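Local structure of manganese lipoxygenase (Gaeumannomyces graminis, 5FX8) at residues N106-Y112 with A537-Q543; V146-S151 with V487-V492. The protein oxygenates linoleic and alpha-linolenic acids at a catalytic manganese centre, giving 11S- and 13R-hydroperoxy fatty acids. All coordinates share one frame; numbering follows the deposited sequence.

Contact 1: residues N106-Y112 with A537-Q543. With NAG (2-acetamido-2-deoxy-beta-D-glucopyranose), chain F; NAG (2-acetamido-2-deoxy-beta-D-glucopyranose), chain K.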
ATOM      1  N   ASN A 106      -4.633  -2.399  12.403  1.00 12.81           N
ATOM      2  CA  ASN A 106      -4.412  -3.836  12.328  1.00 13.23           C
ATOM      3  C   ASN A 106      -3.059  -4.160  11.682  1.00 14.24           C
ATOM      4  O   ASN A 106      -2.265  -4.936  12.230  1.00 17.77           O
ATOM      5  CB  ASN A 106      -5.597  -4.433  11.577  1.00 15.38           C
ATOM      6  CG  ASN A 106      -5.578  -5.921  11.483  1.00 21.77           C
ATOM      7  OD1 ASN A 106      -4.612  -6.588  11.795  1.00 25.80           O
ATOM      8  ND2 ASN A 106      -6.676  -6.458  10.998  1.00 29.60           N
ATOM      9  N   GLN A 107      -2.759  -3.549  10.541  1.00 12.05           N
ATOM     10  CA  GLN A 107      -1.513  -3.871   9.872  1.00 12.16           C
ATOM     11  C   GLN A 107      -0.297  -3.428  10.695  1.00 15.10           C
ATOM     12  O   GLN A 107       0.726  -4.125  10.722  1.00 13.37           O
ATOM     13  CB  GLN A 107      -1.503  -3.253   8.484  1.00  9.65           C
ATOM     14  CG  GLN A 107      -0.218  -3.467   7.698  1.00 10.15           C
ATOM     15  CD  GLN A 107      -0.149  -4.790   6.948  1.00 11.23           C
ATOM     16  OE1 GLN A 107      -1.124  -5.503   6.830  1.00 10.85           O
ATOM     17  NE2 GLN A 107       1.021  -5.112   6.441  1.00 10.67           N
ATOM     18  N   THR A 108      -0.392  -2.296  11.399  1.00 12.30           N
ATOM     19  CA  THR A 108       0.750  -1.840  12.186  1.00 12.48           C
ATOM     20  C   THR A 108       1.031  -2.776  13.349  1.00 14.17           C
ATOM     21  O   THR A 108       2.175  -3.209  13.556  1.00 14.22           O
ATOM     22  CB  THR A 108       0.508  -0.439  12.712  1.00 11.53           C
ATOM     23  OG1 THR A 108       0.100   0.406  11.650  1.00 17.07           O
ATOM     24  CG2 THR A 108       1.772   0.104  13.260  1.00 13.38           C
ATOM     25  N   ALA A 109      -0.006  -3.084  14.134  1.00 13.92           N
ATOM     26  CA  ALA A 109       0.166  -3.998  15.251  1.00 13.09           C
ATOM     27  C   ALA A 109       0.715  -5.325  14.774  1.00 15.20           C
ATOM     28  O   ALA A 109       1.646  -5.874  15.368  1.00 17.78           O
ATOM     29  CB  ALA A 109      -1.151  -4.196  15.982  1.00 11.62           C
ATOM     30  N   THR A 110       0.180  -5.830  13.668  1.00 15.79           N
ATOM     31  CA  THR A 110       0.605  -7.129  13.173  1.00 16.23           C
ATOM     32  C   THR A 110       2.066  -7.107  12.792  1.00 15.41           C
ATOM     33  O   THR A 110       2.820  -8.016  13.142  1.00 16.29           O
ATOM     34  CB  THR A 110      -0.253  -7.530  11.985  1.00 15.57           C
ATOM     35  OG1 THR A 110      -1.611  -7.558  12.397  1.00 13.69           O
ATOM     36  CG2 THR A 110       0.167  -8.880  11.465  1.00 16.24           C
ATOM     37  N   ALA A 111       2.478  -6.058  12.090  1.00 14.84           N
ATOM     38  CA  ALA A 111       3.854  -5.958  11.631  1.00 13.70           C
ATOM     39  C   ALA A 111       4.831  -5.894  12.800  1.00 16.86           C
ATOM     40  O   ALA A 111       5.891  -6.520  12.764  1.00 18.25           O
ATOM     41  CB  ALA A 111       4.002  -4.740  10.732  1.00 12.61           C
ATOM     42  N   TYR A 112       4.488  -5.148  13.851  1.00 16.79           N
ATOM     43  CA  TYR A 112       5.358  -5.108  15.017  1.00 14.39           C
ATOM     44  C   TYR A 112       5.447  -6.474  15.684  1.00 17.10           C
ATOM     45  O   TYR A 112       6.540  -6.931  16.042  1.00 16.34           O
ATOM     46  CB  TYR A 112       4.848  -4.057  15.981  1.00 13.23           C
ATOM     47  CG  TYR A 112       5.275  -2.683  15.593  1.00 13.92           C
ATOM     48  CD1 TYR A 112       6.538  -2.463  15.105  1.00 12.49           C
ATOM     49  CD2 TYR A 112       4.420  -1.602  15.722  1.00 13.07           C
ATOM     50  CE1 TYR A 112       6.942  -1.218  14.749  1.00 12.78           C
ATOM     51  CE2 TYR A 112       4.818  -0.352  15.368  1.00 11.82           C
ATOM     52  CZ  TYR A 112       6.088  -0.164  14.873  1.00 12.54           C
ATOM     53  OH  TYR A 112       6.552   1.086  14.515  1.00 15.62           O
ATOM     54  N   ALA A 537       6.908  -3.678   5.529  1.00 10.33           N
ATOM     55  CA  ALA A 537       5.683  -4.412   5.794  1.00 10.03           C
ATOM     56  C   ALA A 537       4.576  -3.478   6.256  1.00  9.54           C
ATOM     57  O   ALA A 537       3.407  -3.733   5.992  1.00 17.12           O
ATOM     58  CB  ALA A 537       5.922  -5.508   6.832  1.00  9.78           C
ATOM     59  N   ARG A 538       4.918  -2.395   6.941  1.00  9.50           N
ATOM     60  CA  ARG A 538       3.890  -1.447   7.323  1.00  9.44           C
ATOM     61  C   ARG A 538       3.385  -0.608   6.155  1.00 14.92           C
ATOM     62  O   ARG A 538       2.330   0.024   6.281  1.00 14.82           O
ATOM     63  CB  ARG A 538       4.409  -0.549   8.440  1.00 10.95           C
ATOM     64  CG  ARG A 538       3.948  -0.984   9.830  1.00 12.44           C
ATOM     65  CD  ARG A 538       4.687  -0.202  10.877  1.00 11.62           C
ATOM     66  NE  ARG A 538       6.025  -0.710  11.108  1.00 15.18           N
ATOM     67  CZ  ARG A 538       7.058   0.073  11.336  1.00 15.41           C
ATOM     68  NH1 ARG A 538       6.882   1.379  11.337  1.00 17.06           N
ATOM     69  NH2 ARG A 538       8.247  -0.439  11.556  1.00 13.66           N
ATOM     70  N   PHE A 539       4.103  -0.580   5.022  1.00 11.30           N
ATOM     71  CA  PHE A 539       3.519   0.036   3.824  1.00  9.57           C
ATOM     72  C   PHE A 539       2.494  -0.862   3.127  1.00 10.79           C
ATOM     73  O   PHE A 539       1.750  -0.388   2.269  1.00 19.99           O
ATOM     74  CB  PHE A 539       4.603   0.415   2.829  1.00  9.51           C
ATOM     75  CG  PHE A 539       5.537   1.493   3.300  1.00 11.20           C
ATOM     76  CD1 PHE A 539       5.237   2.275   4.384  1.00 12.05           C
ATOM     77  CD2 PHE A 539       6.725   1.728   2.631  1.00 13.87           C
ATOM     78  CE1 PHE A 539       6.097   3.251   4.784  1.00 13.17           C
ATOM     79  CE2 PHE A 539       7.576   2.714   3.029  1.00 13.22           C
ATOM     80  CZ  PHE A 539       7.255   3.474   4.104  1.00 14.26           C
ATOM     81  N   ASN A 540       2.438  -2.137   3.470  1.00 10.67           N
ATOM     82  CA  ASN A 540       1.525  -3.095   2.874  1.00  9.40           C
ATOM     83  C   ASN A 540       0.212  -3.108   3.654  1.00 15.23           C
ATOM     84  O   ASN A 540       0.130  -2.619   4.782  1.00 10.33           O
ATOM     85  CB  ASN A 540       2.163  -4.481   2.853  1.00  8.69           C
ATOM     86  CG  ASN A 540       1.472  -5.438   1.915  1.00  9.85           C
ATOM     87  OD1 ASN A 540       1.105  -5.084   0.807  1.00 11.44           O
ATOM     88  ND2 ASN A 540       1.276  -6.654   2.365  1.00 10.41           N
ATOM     89  N   ARG A 541      -0.832  -3.638   3.018  1.00  9.33           N
ATOM     90  CA  ARG A 541      -2.169  -3.681   3.601  1.00 11.00           C
ATOM     91  C   ARG A 541      -2.767  -5.049   3.293  1.00 12.57           C
ATOM     92  O   ARG A 541      -3.435  -5.228   2.280  1.00 12.94           O
ATOM     93  CB  ARG A 541      -3.065  -2.568   3.071  1.00  9.63           C
ATOM     94  CG  ARG A 541      -2.878  -1.208   3.711  1.00  8.77           C
ATOM     95  CD  ARG A 541      -3.326  -1.179   5.167  1.00  9.22           C
ATOM     96  NE  ARG A 541      -3.092   0.117   5.792  1.00  8.56           N
ATOM     97  CZ  ARG A 541      -1.894   0.548   6.164  1.00  8.27           C
ATOM     98  NH1 ARG A 541      -0.839  -0.204   5.965  1.00  8.59           N
ATOM     99  NH2 ARG A 541      -1.740   1.734   6.704  1.00  7.62           N
ATOM    100  N   ALA A 542      -2.569  -5.986   4.198  1.00 13.41           N
ATOM    101  CA  ALA A 542      -3.038  -7.349   4.057  1.00 12.78           C
ATOM    102  C   ALA A 542      -4.555  -7.495   4.124  1.00 15.35           C
ATOM    103  O   ALA A 542      -5.066  -8.546   3.748  1.00 17.10           O
ATOM    104  CB  ALA A 542      -2.375  -8.205   5.138  1.00 12.90           C
ATOM    105  N   GLN A 543      -5.295  -6.498   4.580  1.00 17.03           N
ATOM    106  CA  GLN A 543      -6.728  -6.639   4.804  1.00 15.31           C
ATOM    107  C   GLN A 543      -7.576  -6.136   3.641  1.00 15.89           C
ATOM    108  O   GLN A 543      -8.803  -6.206   3.727  1.00 15.17           O
ATOM    109  CB  GLN A 543      -7.170  -5.900   6.075  1.00 16.66           C
ATOM    110  CG  GLN A 543      -6.209  -5.862   7.248  1.00 16.95           C
ATOM    111  CD  GLN A 543      -5.007  -5.023   6.957  1.00 15.01           C
ATOM    112  OE1 GLN A 543      -5.067  -4.103   6.153  1.00 16.46           O
ATOM    113  NE2 GLN A 543      -3.901  -5.382   7.537  1.00 12.47           N
TER
HETATM  114  C1  NAG F   1      -6.807  -7.871  10.806  1.00 28.40           C
HETATM  115  C2  NAG F   1      -8.147  -8.328  11.362  1.00 29.40           C
HETATM  116  C3  NAG F   1      -8.362  -9.801  11.074  1.00 31.98           C
HETATM  117  C4  NAG F   1      -8.219 -10.062   9.581  1.00 31.41           C
HETATM  118  C5  NAG F   1      -6.877  -9.543   9.081  1.00 28.58           C
HETATM  119  C6  NAG F   1      -6.736  -9.642   7.583  1.00 27.33           C
HETATM  120  C7  NAG F   1      -9.031  -7.158  13.320  1.00 35.44           C
HETATM  121  C8  NAG F   1      -8.954  -7.000  14.807  1.00 42.61           C
HETATM  122  N2  NAG F   1      -8.217  -8.071  12.788  1.00 32.54           N
HETATM  123  O3  NAG F   1      -9.662 -10.159  11.531  1.00 33.67           O
HETATM  124  O4  NAG F   1      -8.318 -11.451   9.298  1.00 35.88           O
HETATM  125  O5  NAG F   1      -6.743  -8.153   9.407  1.00 24.59           O
HETATM  126  O6  NAG F   1      -7.809  -8.977   6.927  1.00 26.32           O
HETATM  127  O7  NAG F   1      -9.796  -6.494  12.634  1.00 34.87           O
HETATM  128  C1  NAG K1009       8.703  -4.978  18.680  1.00 17.55           C
HETATM  129  C2  NAG K1009       9.647  -4.270  17.744  1.00 16.54           C
HETATM  130  C3  NAG K1009       9.908  -2.856  18.236  1.00 17.55           C
HETATM  131  C4  NAG K1009       8.591  -2.125  18.398  1.00 16.74           C
HETATM  132  C5  NAG K1009       7.712  -2.919  19.336  1.00 14.37           C
HETATM  133  C6  NAG K1009       6.342  -2.335  19.498  1.00 14.71           C
HETATM  134  C7  NAG K1009      11.532  -5.226  16.502  1.00 21.99           C
HETATM  135  C8  NAG K1009      12.768  -6.052  16.594  1.00 20.23           C
HETATM  136  N2  NAG K1009      10.882  -5.020  17.646  1.00 20.38           N
HETATM  137  O3  NAG K1009      10.679  -2.149  17.281  1.00 19.45           O
HETATM  138  O4  NAG K1009       8.814  -0.818  18.906  1.00 18.29           O
HETATM  139  O5  NAG K1009       7.526  -4.237  18.811  1.00 16.54           O
HETATM  140  O6  NAG K1009       5.573  -3.200  20.318  1.00 17.46           O
HETATM  141  O7  NAG K1009      11.152  -4.751  15.452  1.00 24.79           O
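Gln107 lays its carboxamide over the backbone of the segment Asn540-Gln543 that follows helix 526-539. Its chain leaves with CG anti to the backbone N (chi1 177°) and bends at chi2, bringing the two ends of the amide to different parts of 537-543. OE1 accepts two bonds: Gln543 NE2 comes in at 2.9 Å in the carbonyl plane, on a lone pair, while Ala542 N stands above that plane at 3.0 Å. On the other end, NE2 donates to Ala537 O at 2.8 Å, and Ser145 O is a further partner of this nitrogen. Ala537 O also accepts the backbone N-H of Asn540, three residues on, from the opposite face of its plane. Within the helical lipoxygenase domain this ties the long helix 86-124 to helix 526-539 and the loop after it. One turn along, Ala111 CB rests on Arg538 CG at 3.9 Å. Tyr112 then sets its hydroxyl over one face of the Arg538 guanidinium, ring and guanidinium planes 33° apart. Arg538 CD lies over one face of the Tyr112 ring and C6 of an N-acetylglucosamine over the other. Asn106 ND2 carries its N-linked glycan, whose first sugar brings O5 to 3.2 Å from Gln543 CG.

Contact 2: residues V146-S151 with V487-V492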
ATOM      1  N   VAL A 146       2.439  -9.912   5.346  1.00 17.45           N
ATOM      2  CA  VAL A 146       2.665 -10.085   3.926  1.00 16.66           C
ATOM      3  C   VAL A 146       2.178 -11.473   3.534  1.00 19.32           C
ATOM      4  O   VAL A 146       2.990 -12.362   3.261  1.00 19.24           O
ATOM      5  CB  VAL A 146       4.144  -9.879   3.597  1.00 16.26           C
ATOM      6  CG1 VAL A 146       4.336  -9.836   2.125  1.00 17.90           C
ATOM      7  CG2 VAL A 146       4.621  -8.601   4.245  1.00 16.55           C
ATOM      8  N   PRO A 147       0.870 -11.694   3.451  1.00 19.06           N
ATOM      9  CA  PRO A 147       0.379 -13.065   3.260  1.00 18.55           C
ATOM     10  C   PRO A 147       0.885 -13.728   2.001  1.00 18.30           C
ATOM     11  O   PRO A 147       1.162 -14.926   2.027  1.00 19.35           O
ATOM     12  CB  PRO A 147      -1.136 -12.884   3.228  1.00 18.43           C
ATOM     13  CG  PRO A 147      -1.375 -11.594   3.847  1.00 20.04           C
ATOM     14  CD  PRO A 147      -0.234 -10.734   3.478  1.00 17.89           C
ATOM     15  N   GLU A 148       1.025 -12.995   0.906  1.00 21.90           N
ATOM     16  CA  GLU A 148       1.544 -13.546  -0.342  1.00 18.58           C
ATOM     17  C   GLU A 148       3.035 -13.859  -0.285  1.00 20.74           C
ATOM     18  O   GLU A 148       3.570 -14.423  -1.246  1.00 21.84           O
ATOM     19  CB  GLU A 148       1.237 -12.578  -1.491  1.00 21.43           C
ATOM     20  CG  GLU A 148       1.976 -11.234  -1.424  1.00 27.43           C
ATOM     21  CD  GLU A 148       1.256 -10.052  -0.682  1.00 36.76           C
ATOM     22  OE1 GLU A 148       0.668 -10.185   0.425  1.00 23.22           O
ATOM     23  OE2 GLU A 148       1.332  -8.929  -1.226  1.00 42.90           O
ATOM     24  N   GLY A 149       3.719 -13.538   0.810  1.00 19.38           N
ATOM     25  CA  GLY A 149       5.146 -13.743   0.891  1.00 15.93           C
ATOM     26  C   GLY A 149       5.921 -12.774   0.033  1.00 17.30           C
ATOM     27  O   GLY A 149       5.331 -11.999  -0.720  1.00 24.78           O
ATOM     28  N   ILE A 150       7.240 -12.795   0.130  1.00 18.50           N
ATOM     29  CA  ILE A 150       8.065 -11.942  -0.709  1.00 16.69           C
ATOM     30  C   ILE A 150       8.370 -12.676  -2.006  1.00 16.32           C
ATOM     31  O   ILE A 150       8.128 -13.877  -2.122  1.00 20.67           O
ATOM     32  CB  ILE A 150       9.359 -11.530   0.007  1.00 18.19           C
ATOM     33  CG1 ILE A 150      10.295 -12.725   0.107  1.00 19.00           C
ATOM     34  CG2 ILE A 150       9.063 -10.994   1.373  1.00 13.67           C
ATOM     35  CD1 ILE A 150      11.674 -12.338   0.502  1.00 21.47           C
ATOM     36  N   SER A 151       8.949 -11.957  -2.962  1.00 20.72           N
ATOM     37  CA  SER A 151       9.089 -12.404  -4.340  1.00 18.07           C
ATOM     38  C   SER A 151       9.752 -13.766  -4.456  1.00 24.32           C
ATOM     39  O   SER A 151      10.902 -13.965  -4.031  1.00 28.04           O
ATOM     40  CB  SER A 151       9.890 -11.382  -5.133  1.00 16.33           C
ATOM     41  OG  SER A 151       9.769 -11.635  -6.515  1.00 16.98           O
ATOM     42  N   VAL A 487       8.360  -4.090   0.293  1.00 11.18           N
ATOM     43  CA  VAL A 487       8.566  -5.287   1.093  1.00 11.55           C
ATOM     44  C   VAL A 487       8.690  -6.541   0.224  1.00 11.94           C
ATOM     45  O   VAL A 487       9.435  -7.455   0.575  1.00 12.44           O
ATOM     46  CB  VAL A 487       7.455  -5.429   2.160  1.00 13.44           C
ATOM     47  CG1 VAL A 487       6.167  -5.911   1.566  1.00  9.79           C
ATOM     48  CG2 VAL A 487       7.882  -6.364   3.273  1.00  9.65           C
ATOM     49  N   LYS A 488       7.991  -6.618  -0.914  1.00 13.71           N
ATOM     50  CA  LYS A 488       8.053  -7.826  -1.750  1.00 12.87           C
ATOM     51  C   LYS A 488       9.180  -7.827  -2.790  1.00 13.17           C
ATOM     52  O   LYS A 488       9.697  -8.893  -3.113  1.00 13.10           O
ATOM     53  CB  LYS A 488       6.717  -8.046  -2.463  1.00 12.08           C
ATOM     54  CG  LYS A 488       5.597  -8.391  -1.537  1.00 13.37           C
ATOM     55  CD  LYS A 488       4.307  -8.635  -2.278  1.00 16.59           C
ATOM     56  CE  LYS A 488       3.721  -7.343  -2.813  1.00 23.07           C
ATOM     57  NZ  LYS A 488       2.379  -7.402  -3.512  1.00 23.45           N
ATOM     58  N   PHE A 489       9.592  -6.678  -3.313  1.00 11.56           N
ATOM     59  CA  PHE A 489      10.561  -6.617  -4.401  1.00 11.16           C
ATOM     60  C   PHE A 489      11.668  -5.581  -4.184  1.00 11.22           C
ATOM     61  O   PHE A 489      12.836  -5.941  -4.151  1.00 14.56           O
ATOM     62  CB  PHE A 489       9.838  -6.334  -5.724  1.00 12.05           C
ATOM     63  CG  PHE A 489       8.537  -7.102  -5.898  1.00 12.73           C
ATOM     64  CD1 PHE A 489       8.539  -8.452  -6.230  1.00 14.41           C
ATOM     65  CD2 PHE A 489       7.307  -6.465  -5.740  1.00 12.84           C
ATOM     66  CE1 PHE A 489       7.357  -9.144  -6.386  1.00 12.61           C
ATOM     67  CE2 PHE A 489       6.137  -7.150  -5.892  1.00 13.29           C
ATOM     68  CZ  PHE A 489       6.162  -8.499  -6.222  1.00 13.37           C
ATOM     69  N   SER A 490      11.320  -4.302  -4.024  1.00 11.48           N
ATOM     70  CA  SER A 490      12.265  -3.185  -4.086  1.00 10.03           C
ATOM     71  C   SER A 490      13.146  -3.073  -2.856  1.00 12.96           C
ATOM     72  O   SER A 490      14.210  -2.450  -2.920  1.00 12.78           O
ATOM     73  CB  SER A 490      11.534  -1.862  -4.192  1.00  9.43           C
ATOM     74  OG  SER A 490      10.797  -1.785  -5.357  1.00 21.54           O
ATOM     75  N   GLY A 491      12.662  -3.535  -1.709  1.00 12.08           N
ATOM     76  CA  GLY A 491      13.414  -3.431  -0.493  1.00 11.49           C
ATOM     77  C   GLY A 491      13.633  -4.758   0.191  1.00 11.10           C
ATOM     78  O   GLY A 491      13.532  -4.854   1.403  1.00 10.17           O
ATOM     79  N   VAL A 492      13.937  -5.784  -0.577  1.00 12.70           N
ATOM     80  CA  VAL A 492      14.214  -7.104  -0.045  1.00 13.10           C
ATOM     81  C   VAL A 492      15.705  -7.197   0.208  1.00 12.89           C
ATOM     82  O   VAL A 492      16.504  -6.887  -0.676  1.00 13.37           O
ATOM     83  CB  VAL A 492      13.724  -8.182  -1.019  1.00 13.08           C
ATOM     84  CG1 VAL A 492      14.092  -9.583  -0.557  1.00 13.50           C
ATOM     85  CG2 VAL A 492      12.261  -8.054  -1.144  1.00 12.41           C
TER
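Lys488 NZ donates to Glu148 OE2 at 2.9 Å, a salt bridge that uses the anti lone pair of the carboxylate oxygen. Glu148 sits inside a type I beta turn, Val146 to Gly149, closed by Gly149 N to Val146 O; the turn belongs to the loop between helices 86-124 and 161-166, here packed on the short helix 485-490. The two long side chains cross at about a right angle, and Glu148 CG lies 3.6 Å from Lys488 CD, so the lysine's aliphatic part is used as well as its charge. Its bend at chi3 (-72°) turns the ammonium group to the acid. Beyond the turn, Ser151 N reaches Lys488 O in the carbonyl plane at 3.2 Å, a fairly straight bond of 153°. Apolar contacts lie along the same join: Val146 and Val487 meet tip to tip through their CG2 methyls at 4.1 Å, and Ile150 CD1 touches Val492 CG1 at 3.8 Å. Phe489 has Lys488 CB over the centre of one ring face, and Trp604 also meets this ring. Ser151, whose hydroxyl is hydrogen-bonded to Val603 O, places OG at the edge of the Phe489 ring, in its plane, 3.4 Å from CD1.

How the contacts relate
Contact 2 is nested within the chain loop closed by contact 1; helices 485-490 and 526-539 follow each other in sequence, and the two centres lie about 13 Å apart. They touch directly: Ala537 N packs on Val487 CG2 at 3.6 Å, and Ala542 CB on Pro147 CD at 3.7 Å. Ser145, just before the turn of contact 2, joins them through its carbonyl oxygen, which accepts from Asn540 ND2 of contact 1. Contact 1 comes nearer the manganese site than contact 2. In contact 1 the Arg541 side chain comes within about 4 Å of that of Val618, a manganese ligand, and about 10 Å of the metal; in contact 2 the Val487 side chain is about 13 Å from the metal.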